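Local coordinates for 3'-5' exonuclease crn-4 (Caenorhabditis elegans, PDB 5DK5), which degrades DNA and RNA from the 3' end as a metal-dependent DEDDh-family exonuclease and takes part in apoptotic DNA breakdown, at residues L151-K165 against T170-L182. Numbering follows the deposited sequence.
Sequences LYKIFTNEMDRMGPK and TTNIGKMNEYYDL
Helices 151-161 and 172-179 run in roughly the same direction, their axes inclined at 38° and 10.7 Å apart at closest, with Tyr152 facing Asn172 and Phe155 facing Met176. At the N-terminal end the carboxamide of Asn172 lies flat over one face of the Tyr152 ring, the planes nearly parallel, with Asn172 ND2 3.3 Å from Tyr152 CG. ND2 donates to the backbone O of Asp121, which helps fix the amide's rotation. This end lies near the magnesium-binding residues, the side chain of Asn172 about 9 Å from that of Asp194. One turn on, Met176 sets CG over the centre of the Phe155 ring, a CH-pi contact of 3.6 Å to the centroid; its sulfur sits obliquely beside the same ring. Phe155 then points its edge at the face of Tyr179, a T-shaped pair with planes at 88°. Swung away from its own backbone N (chi1 -176°), the Tyr179 ring reaches across to the loop that follows helix 151-161, where Tyr179 OH donates to Gly163 O at 3.1 Å. Met162 CE touches the edge of this ring 3.6 Å from Tyr179 CE2, while Met159 CG packs obliquely against Tyr179 CE1. A leucine in place of Tyr179 would probably leave Gly163 O without this donor and the Phe155 edge without its aromatic face, freeing the loop to shift. Next along the chain, Tyr180 turns a face to the Tyr179 ring, whose CD2 lies over its centre, and brings Tyr180 CE2 within 3.7 Å of Phe155 CE1; its buried OH has no polar partner. Within the exonuclease domain, helix 151-161 directly follows strand 147-150 of the central sheet, and helix 191-207 backs the pair, Leu202 meeting Leu151 and Met205 meeting Tyr180.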
ATOM      1  N   LEU B 151     -27.904   1.308 -12.187  1.00 38.60           N
ATOM      2  CA  LEU B 151     -28.807   0.193 -12.445  1.00 40.71           C
ATOM      3  C   LEU B 151     -29.507  -0.281 -11.177  1.00 41.67           C
ATOM      4  O   LEU B 151     -30.637  -0.765 -11.230  1.00 41.48           O
ATOM      5  CB  LEU B 151     -28.047  -0.972 -13.082  1.00 39.61           C
ATOM      6  CG  LEU B 151     -28.921  -2.058 -13.714  1.00 39.46           C
ATOM      7  CD1 LEU B 151     -29.667  -1.516 -14.921  1.00 39.96           C
ATOM      8  CD2 LEU B 151     -28.084  -3.260 -14.109  1.00 39.96           C
ATOM      9  N   TYR B 152     -28.834  -0.145 -10.038  1.00 39.58           N
ATOM     10  CA  TYR B 152     -29.398  -0.587  -8.768  1.00 42.58           C
ATOM     11  C   TYR B 152     -30.549   0.317  -8.351  1.00 42.70           C
ATOM     12  O   TYR B 152     -31.488  -0.118  -7.684  1.00 40.03           O
ATOM     13  CB  TYR B 152     -28.332  -0.607  -7.674  1.00 43.54           C
ATOM     14  CG  TYR B 152     -28.829  -1.182  -6.368  1.00 47.90           C
ATOM     15  CD1 TYR B 152     -28.933  -2.554  -6.190  1.00 50.98           C
ATOM     16  CD2 TYR B 152     -29.197  -0.355  -5.315  1.00 50.98           C
ATOM     17  CE1 TYR B 152     -29.388  -3.088  -5.003  1.00 54.58           C
ATOM     18  CE2 TYR B 152     -29.654  -0.881  -4.121  1.00 54.38           C
ATOM     19  CZ  TYR B 152     -29.747  -2.248  -3.970  1.00 56.02           C
ATOM     20  OH  TYR B 152     -30.201  -2.778  -2.785  1.00 58.14           O
ATOM     21  N   LYS B 153     -30.461   1.581  -8.742  1.00 52.89           N
ATOM     22  CA  LYS B 153     -31.516   2.539  -8.454  1.00 55.45           C
ATOM     23  C   LYS B 153     -32.782   2.188  -9.231  1.00 60.45           C
ATOM     24  O   LYS B 153     -33.893   2.327  -8.721  1.00 61.74           O
ATOM     25  CB  LYS B 153     -31.057   3.952  -8.797  1.00 57.24           C
ATOM     26  CG  LYS B 153     -32.081   5.027  -8.494  1.00 61.14           C
ATOM     27  CD  LYS B 153     -31.540   6.394  -8.866  1.00 62.12           C
ATOM     28  CE  LYS B 153     -32.572   7.482  -8.652  1.00 64.73           C
ATOM     29  NZ  LYS B 153     -32.057   8.793  -9.107  1.00 65.39           N
ATOM     30  N   ILE B 154     -32.606   1.735 -10.467  1.00 40.91           N
ATOM     31  CA  ILE B 154     -33.730   1.290 -11.283  1.00 45.69           C
ATOM     32  C   ILE B 154     -34.287  -0.003 -10.705  1.00 46.78           C
ATOM     33  O   ILE B 154     -35.500  -0.214 -10.672  1.00 50.33           O
ATOM     34  CB  ILE B 154     -33.315   1.069 -12.752  1.00 47.67           C
ATOM     35  CG1 ILE B 154     -32.682   2.344 -13.314  1.00 45.50           C
ATOM     36  CG2 ILE B 154     -34.522   0.641 -13.592  1.00 52.35           C
ATOM     37  CD1 ILE B 154     -32.147   2.201 -14.715  1.00 44.67           C
ATOM     38  N   PHE B 155     -33.384  -0.862 -10.246  1.00 63.88           N
ATOM     39  CA  PHE B 155     -33.757  -2.123  -9.622  1.00 64.01           C
ATOM     40  C   PHE B 155     -34.624  -1.889  -8.390  1.00 65.00           C
ATOM     41  O   PHE B 155     -35.529  -2.671  -8.102  1.00 64.12           O
ATOM     42  CB  PHE B 155     -32.502  -2.912  -9.252  1.00 62.04           C
ATOM     43  CG  PHE B 155     -32.769  -4.116  -8.401  1.00 60.98           C
ATOM     44  CD1 PHE B 155     -33.408  -5.226  -8.929  1.00 60.48           C
ATOM     45  CD2 PHE B 155     -32.362  -4.148  -7.078  1.00 59.43           C
ATOM     46  CE1 PHE B 155     -33.648  -6.339  -8.147  1.00 60.57           C
ATOM     47  CE2 PHE B 155     -32.597  -5.259  -6.292  1.00 59.98           C
ATOM     48  CZ  PHE B 155     -33.241  -6.356  -6.828  1.00 60.56           C
ATOM     49  N   THR B 156     -34.342  -0.809  -7.668  1.00 55.04           N
ATOM     50  CA  THR B 156     -35.148  -0.427  -6.514  1.00 57.94           C
ATOM     51  C   THR B 156     -36.579  -0.112  -6.943  1.00 58.64           C
ATOM     52  O   THR B 156     -37.537  -0.567  -6.317  1.00 59.81           O
ATOM     53  CB  THR B 156     -34.549   0.795  -5.787  1.00 59.88           C
ATOM     54  OG1 THR B 156     -33.298   0.432  -5.193  1.00 59.86           O
ATOM     55  CG2 THR B 156     -35.488   1.305  -4.696  1.00 63.41           C
ATOM     56  N   ASN B 157     -36.715   0.669  -8.011  1.00 69.20           N
ATOM     57  CA  ASN B 157     -38.028   1.037  -8.529  1.00 69.43           C
ATOM     58  C   ASN B 157     -38.776  -0.173  -9.076  1.00 71.31           C
ATOM     59  O   ASN B 157     -39.985  -0.302  -8.891  1.00 73.13           O
ATOM     60  CB  ASN B 157     -37.895   2.101  -9.620  1.00 67.92           C
ATOM     61  CG  ASN B 157     -37.276   3.388  -9.109  1.00 66.82           C
ATOM     62  OD1 ASN B 157     -37.298   3.669  -7.910  1.00 67.01           O
ATOM     63  ND2 ASN B 157     -36.724   4.182 -10.021  1.00 65.79           N
ATOM     64  N   GLU B 158     -38.049  -1.057  -9.752  1.00 62.41           N
ATOM     65  CA  GLU B 158     -38.635  -2.274 -10.300  1.00 64.66           C
ATOM     66  C   GLU B 158     -39.133  -3.199  -9.195  1.00 68.01           C
ATOM     67  O   GLU B 158     -40.060  -3.982  -9.401  1.00 71.40           O
ATOM     68  CB  GLU B 158     -37.616  -3.012 -11.171  1.00 61.02           C
ATOM     69  CG  GLU B 158     -37.439  -2.422 -12.559  1.00 58.52           C
ATOM     70  CD  GLU B 158     -38.692  -2.539 -13.405  1.00 58.03           C
ATOM     71  OE1 GLU B 158     -39.030  -3.669 -13.815  1.00 57.97           O
ATOM     72  OE2 GLU B 158     -39.342  -1.502 -13.657  1.00 57.03           O
ATOM     73  N   MET B 159     -38.512  -3.103  -8.024  1.00 74.04           N
ATOM     74  CA  MET B 159     -38.831  -3.995  -6.916  1.00 74.00           C
ATOM     75  C   MET B 159     -40.184  -3.647  -6.297  1.00 75.14           C
ATOM     76  O   MET B 159     -40.964  -4.537  -5.962  1.00 76.30           O
ATOM     77  CB  MET B 159     -37.729  -3.932  -5.859  1.00 70.83           C
ATOM     78  CG  MET B 159     -37.618  -5.181  -5.004  1.00 69.92           C
ATOM     79  SD  MET B 159     -35.955  -5.401  -4.343  1.00 81.01           S
ATOM     80  CE  MET B 159     -36.139  -6.944  -3.453  1.00110.47           C
ATOM     81  N   ASP B 160     -40.459  -2.355  -6.149  1.00 80.75           N
ATOM     82  CA  ASP B 160     -41.756  -1.907  -5.653  1.00 81.50           C
ATOM     83  C   ASP B 160     -42.844  -2.245  -6.665  1.00 82.88           C
ATOM     84  O   ASP B 160     -43.971  -2.582  -6.300  1.00 84.00           O
ATOM     85  CB  ASP B 160     -41.743  -0.401  -5.380  1.00 83.03           C
ATOM     86  CG  ASP B 160     -40.695   0.000  -4.360  1.00 83.77           C
ATOM     87  OD1 ASP B 160     -40.215  -0.883  -3.618  1.00 84.36           O
ATOM     88  OD2 ASP B 160     -40.355   1.200  -4.297  1.00 83.59           O
ATOM     89  N   ARG B 161     -42.483  -2.153  -7.938  1.00 83.39           N
ATOM     90  CA  ARG B 161     -43.413  -2.374  -9.039  1.00 85.76           C
ATOM     91  C   ARG B 161     -43.843  -3.839  -9.157  1.00 90.59           C
ATOM     92  O   ARG B 161     -45.023  -4.125  -9.364  1.00 93.40           O
ATOM     93  CB  ARG B 161     -42.770  -1.888 -10.342  1.00 83.37           C
ATOM     94  CG  ARG B 161     -43.354  -2.450 -11.630  1.00 83.69           C
ATOM     95  CD  ARG B 161     -42.613  -1.874 -12.824  1.00 82.76           C
ATOM     96  NE  ARG B 161     -43.023  -2.473 -14.092  1.00 85.06           N
ATOM     97  CZ  ARG B 161     -42.462  -3.545 -14.646  1.00 85.31           C
ATOM     98  NH1 ARG B 161     -41.452  -4.171 -14.054  1.00 83.29           N
ATOM     99  NH2 ARG B 161     -42.919  -4.000 -15.804  1.00 87.06           N
ATOM    100  N   MET B 162     -42.889  -4.757  -9.014  1.00 72.97           N
ATOM    101  CA  MET B 162     -43.161  -6.189  -9.154  1.00 78.15           C
ATOM    102  C   MET B 162     -43.251  -6.901  -7.807  1.00 77.23           C
ATOM    103  O   MET B 162     -43.219  -8.129  -7.747  1.00 78.27           O
ATOM    104  CB  MET B 162     -42.076  -6.859  -9.996  1.00 81.39           C
ATOM    105  CG  MET B 162     -41.937  -6.303 -11.396  1.00 83.54           C
ATOM    106  SD  MET B 162     -41.270  -7.523 -12.545  1.00110.85           S
ATOM    107  CE  MET B 162     -39.916  -8.214 -11.590  1.00 68.05           C
ATOM    108  N   GLY B 163     -43.356  -6.127  -6.732  1.00 88.96           N
ATOM    109  CA  GLY B 163     -43.479  -6.690  -5.398  1.00 87.62           C
ATOM    110  C   GLY B 163     -42.120  -6.991  -4.784  1.00 84.01           C
ATOM    111  O   GLY B 163     -41.248  -7.526  -5.468  1.00 81.38           O
ATOM    112  N   PRO B 164     -41.922  -6.655  -3.494  1.00 86.54           N
ATOM    113  CA  PRO B 164     -40.596  -6.884  -2.900  1.00 86.13           C
ATOM    114  C   PRO B 164     -40.304  -8.338  -2.530  1.00 91.04           C
ATOM    115  O   PRO B 164     -41.223  -9.132  -2.334  1.00 94.58           O
ATOM    116  CB  PRO B 164     -40.622  -6.027  -1.623  1.00 84.89           C
ATOM    117  CG  PRO B 164     -41.855  -5.188  -1.708  1.00 85.23           C
ATOM    118  CD  PRO B 164     -42.811  -5.950  -2.555  1.00 86.39           C
ATOM    119  N   LYS B 165     -39.015  -8.663  -2.443  1.00 78.79           N
ATOM    120  CA  LYS B 165     -38.545  -9.899  -1.823  1.00 81.50           C
ATOM    121  C   LYS B 165     -37.568  -9.553  -0.704  1.00 78.51           C
ATOM    122  O   LYS B 165     -36.959  -8.482  -0.714  1.00 78.66           O
ATOM    123  CB  LYS B 165     -37.850 -10.814  -2.836  1.00 82.57           C
ATOM    124  CG  LYS B 165     -38.734 -11.384  -3.929  1.00 85.01           C
ATOM    125  CD  LYS B 165     -38.030 -12.560  -4.594  1.00 85.02           C
ATOM    126  CE  LYS B 165     -38.591 -12.875  -5.968  1.00 84.42           C
ATOM    127  NZ  LYS B 165     -37.855 -14.005  -6.604  1.00 82.61           N
ATOM    128  N   THR B 170     -25.746  -9.865  -0.284  1.00 72.80           N
ATOM    129  CA  THR B 170     -25.232  -8.709   0.450  1.00 73.40           C
ATOM    130  C   THR B 170     -24.778  -7.568  -0.467  1.00 71.62           C
ATOM    131  O   THR B 170     -24.645  -6.429  -0.020  1.00 72.25           O
ATOM    132  CB  THR B 170     -24.053  -9.121   1.365  1.00 74.31           C
ATOM    133  OG1 THR B 170     -23.519  -7.964   2.023  1.00 74.25           O
ATOM    134  CG2 THR B 170     -22.947  -9.808   0.569  1.00 73.88           C
ATOM    135  N   THR B 171     -24.545  -7.873  -1.743  1.00 49.39           N
ATOM    136  CA  THR B 171     -24.089  -6.871  -2.708  1.00 47.64           C
ATOM    137  C   THR B 171     -25.191  -6.480  -3.685  1.00 45.84           C
ATOM    138  O   THR B 171     -26.210  -7.160  -3.795  1.00 47.22           O
ATOM    139  CB  THR B 171     -22.880  -7.374  -3.516  1.00 46.87           C
ATOM    140  OG1 THR B 171     -23.228  -8.584  -4.201  1.00 45.33           O
ATOM    141  CG2 THR B 171     -21.696  -7.632  -2.604  1.00 48.85           C
ATOM    142  N   ASN B 172     -24.973  -5.380  -4.401  1.00 51.66           N
ATOM    143  CA  ASN B 172     -25.928  -4.907  -5.395  1.00 48.01           C
ATOM    144  C   ASN B 172     -26.120  -5.921  -6.516  1.00 43.63           C
ATOM    145  O   ASN B 172     -27.248  -6.279  -6.848  1.00 41.97           O
ATOM    146  CB  ASN B 172     -25.473  -3.566  -5.973  1.00 45.47           C
ATOM    147  CG  ASN B 172     -25.727  -2.408  -5.028  1.00 45.05           C
ATOM    148  OD1 ASN B 172     -25.976  -2.606  -3.839  1.00 47.41           O
ATOM    149  ND2 ASN B 172     -25.668  -1.191  -5.555  1.00 42.42           N
ATOM    150  N   ILE B 173     -25.016  -6.382  -7.094  1.00 41.09           N
ATOM    151  CA  ILE B 173     -25.070  -7.390  -8.146  1.00 41.39           C
ATOM    152  C   ILE B 173     -25.645  -8.693  -7.603  1.00 43.32           C
ATOM    153  O   ILE B 173     -26.430  -9.363  -8.274  1.00 44.82           O
ATOM    154  CB  ILE B 173     -23.676  -7.657  -8.750  1.00 38.33           C
ATOM    155  CG1 ILE B 173     -23.184  -6.419  -9.502  1.00 37.02           C
ATOM    156  CG2 ILE B 173     -23.713  -8.863  -9.698  1.00 37.31           C
ATOM    157  CD1 ILE B 173     -21.729  -6.486  -9.930  1.00 35.16           C
ATOM    158  N   GLY B 174     -25.247  -9.048  -6.385  1.00 40.57           N
ATOM    159  CA  GLY B 174     -25.722 -10.262  -5.749  1.00 41.91           C
ATOM    160  C   GLY B 174     -27.219 -10.244  -5.508  1.00 41.78           C
ATOM    161  O   GLY B 174     -27.899 -11.251  -5.707  1.00 42.50           O
ATOM    162  N   LYS B 175     -27.734  -9.098  -5.071  1.00 53.13           N
ATOM    163  CA  LYS B 175     -29.165  -8.941  -4.827  1.00 53.54           C
ATOM    164  C   LYS B 175     -29.959  -9.026  -6.124  1.00 54.24           C
ATOM    165  O   LYS B 175     -30.980  -9.709  -6.195  1.00 55.12           O
ATOM    166  CB  LYS B 175     -29.446  -7.607  -4.133  1.00 53.72           C
ATOM    167  CG  LYS B 175     -29.139  -7.605  -2.647  1.00 56.02           C
ATOM    168  CD  LYS B 175     -29.326  -6.224  -2.045  1.00 57.56           C
ATOM    169  CE  LYS B 175     -29.003  -6.217  -0.561  1.00 60.22           C
ATOM    170  NZ  LYS B 175     -29.188  -4.869   0.041  1.00 63.09           N
ATOM    171  N   MET B 176     -29.481  -8.326  -7.147  1.00 47.48           N
ATOM    172  CA  MET B 176     -30.162  -8.289  -8.434  1.00 47.84           C
ATOM    173  C   MET B 176     -30.185  -9.666  -9.092  1.00 52.09           C
ATOM    174  O   MET B 176     -31.189 -10.055  -9.684  1.00 55.38           O
ATOM    175  CB  MET B 176     -29.491  -7.269  -9.355  1.00 44.03           C
ATOM    176  CG  MET B 176     -29.729  -5.830  -8.928  1.00 43.22           C
ATOM    177  SD  MET B 176     -29.077  -4.599 -10.073  1.00 46.38           S
ATOM    178  CE  MET B 176     -27.314  -4.830  -9.865  1.00 33.88           C
ATOM    179  N   ASN B 177     -29.088 -10.406  -8.982  1.00 43.72           N
ATOM    180  CA  ASN B 177     -29.035 -11.758  -9.526  1.00 49.12           C
ATOM    181  C   ASN B 177     -29.971 -12.704  -8.778  1.00 52.48           C
ATOM    182  O   ASN B 177     -30.550 -13.615  -9.371  1.00 54.98           O
ATOM    183  CB  ASN B 177     -27.606 -12.306  -9.481  1.00 48.01           C
ATOM    184  CG  ASN B 177     -26.796 -11.953 -10.720  1.00 45.10           C
ATOM    185  OD1 ASN B 177     -27.346 -11.655 -11.779  1.00 43.82           O
ATOM    186  ND2 ASN B 177     -25.476 -12.002 -10.590  1.00 43.20           N
ATOM    187  N   GLU B 178     -30.117 -12.488  -7.475  1.00 67.94           N
ATOM    188  CA  GLU B 178     -30.981 -13.330  -6.657  1.00 66.87           C
ATOM    189  C   GLU B 178     -32.452 -13.026  -6.926  1.00 67.03           C
ATOM    190  O   GLU B 178     -33.299 -13.918  -6.875  1.00 67.25           O
ATOM    191  CB  GLU B 178     -30.669 -13.138  -5.172  1.00 66.85           C
ATOM    192  CG  GLU B 178     -31.429 -14.085  -4.249  1.00 69.96           C
ATOM    193  CD  GLU B 178     -31.043 -13.912  -2.792  1.00 70.87           C
ATOM    194  OE1 GLU B 178     -30.259 -12.989  -2.488  1.00 69.61           O
ATOM    195  OE2 GLU B 178     -31.523 -14.702  -1.951  1.00 72.64           O
ATOM    196  N   TYR B 179     -32.749 -11.763  -7.214  1.00 64.26           N
ATOM    197  CA  TYR B 179     -34.123 -11.335  -7.450  1.00 66.52           C
ATOM    198  C   TYR B 179     -34.683 -11.945  -8.731  1.00 70.09           C
ATOM    199  O   TYR B 179     -35.798 -12.468  -8.744  1.00 73.73           O
ATOM    200  CB  TYR B 179     -34.199  -9.808  -7.525  1.00 66.29           C
ATOM    201  CG  TYR B 179     -35.606  -9.271  -7.662  1.00 70.34           C
ATOM    202  CD1 TYR B 179     -36.367  -8.973  -6.541  1.00 72.90           C
ATOM    203  CD2 TYR B 179     -36.170  -9.059  -8.913  1.00 71.94           C
ATOM    204  CE1 TYR B 179     -37.653  -8.481  -6.661  1.00 74.83           C
ATOM    205  CE2 TYR B 179     -37.455  -8.566  -9.042  1.00 74.06           C
ATOM    206  CZ  TYR B 179     -38.192  -8.279  -7.913  1.00 75.39           C
ATOM    207  OH  TYR B 179     -39.470  -7.789  -8.036  1.00 77.02           O
ATOM    208  N   TYR B 180     -33.901 -11.872  -9.804  1.00 58.12           N
ATOM    209  CA  TYR B 180     -34.313 -12.402 -11.100  1.00 59.23           C
ATOM    210  C   TYR B 180     -33.872 -13.854 -11.274  1.00 58.24           C
ATOM    211  O   TYR B 180     -34.025 -14.430 -12.352  1.00 60.74           O
ATOM    212  CB  TYR B 180     -33.746 -11.538 -12.230  1.00 57.98           C
ATOM    213  CG  TYR B 180     -34.264 -10.116 -12.221  1.00 57.66           C
ATOM    214  CD1 TYR B 180     -35.447  -9.784 -12.864  1.00 59.16           C
ATOM    215  CD2 TYR B 180     -33.571  -9.107 -11.567  1.00 55.94           C
ATOM    216  CE1 TYR B 180     -35.926  -8.486 -12.856  1.00 58.14           C
ATOM    217  CE2 TYR B 180     -34.040  -7.808 -11.553  1.00 54.67           C
ATOM    218  CZ  TYR B 180     -35.218  -7.503 -12.199  1.00 55.39           C
ATOM    219  OH  TYR B 180     -35.689  -6.211 -12.186  1.00 54.03           O
ATOM    220  N   ASP B 181     -33.336 -14.440 -10.207  1.00 71.27           N
ATOM    221  CA  ASP B 181     -32.868 -15.823 -10.226  1.00 73.41           C
ATOM    222  C   ASP B 181     -31.887 -16.047 -11.375  1.00 71.23           C
ATOM    223  O   ASP B 181     -32.068 -16.950 -12.195  1.00 72.14           O
ATOM    224  CB  ASP B 181     -34.053 -16.789 -10.339  1.00 78.50           C
ATOM    225  CG  ASP B 181     -33.695 -18.208  -9.926  1.00 81.88           C
ATOM    226  OD1 ASP B 181     -32.494 -18.553  -9.923  1.00 81.76           O
ATOM    227  OD2 ASP B 181     -34.620 -18.982  -9.599  1.00 84.53           O
ATOM    228  N   LEU B 182     -30.855 -15.211 -11.429  1.00 62.74           N
ATOM    229  CA  LEU B 182     -29.821 -15.322 -12.450  1.00 62.26           C
ATOM    230  C   LEU B 182     -28.580 -15.996 -11.870  1.00 65.99           C
ATOM    231  O   LEU B 182     -28.147 -15.648 -10.772  1.00 66.64           O
ATOM    232  CB  LEU B 182     -29.459 -13.942 -13.000  1.00 58.69           C
ATOM    233  CG  LEU B 182     -30.559 -13.203 -13.764  1.00 59.55           C
ATOM    234  CD1 LEU B 182     -30.117 -11.785 -14.081  1.00 57.95           C
ATOM    235  CD2 LEU B 182     -30.927 -13.942 -15.042  1.00 61.80           C
TER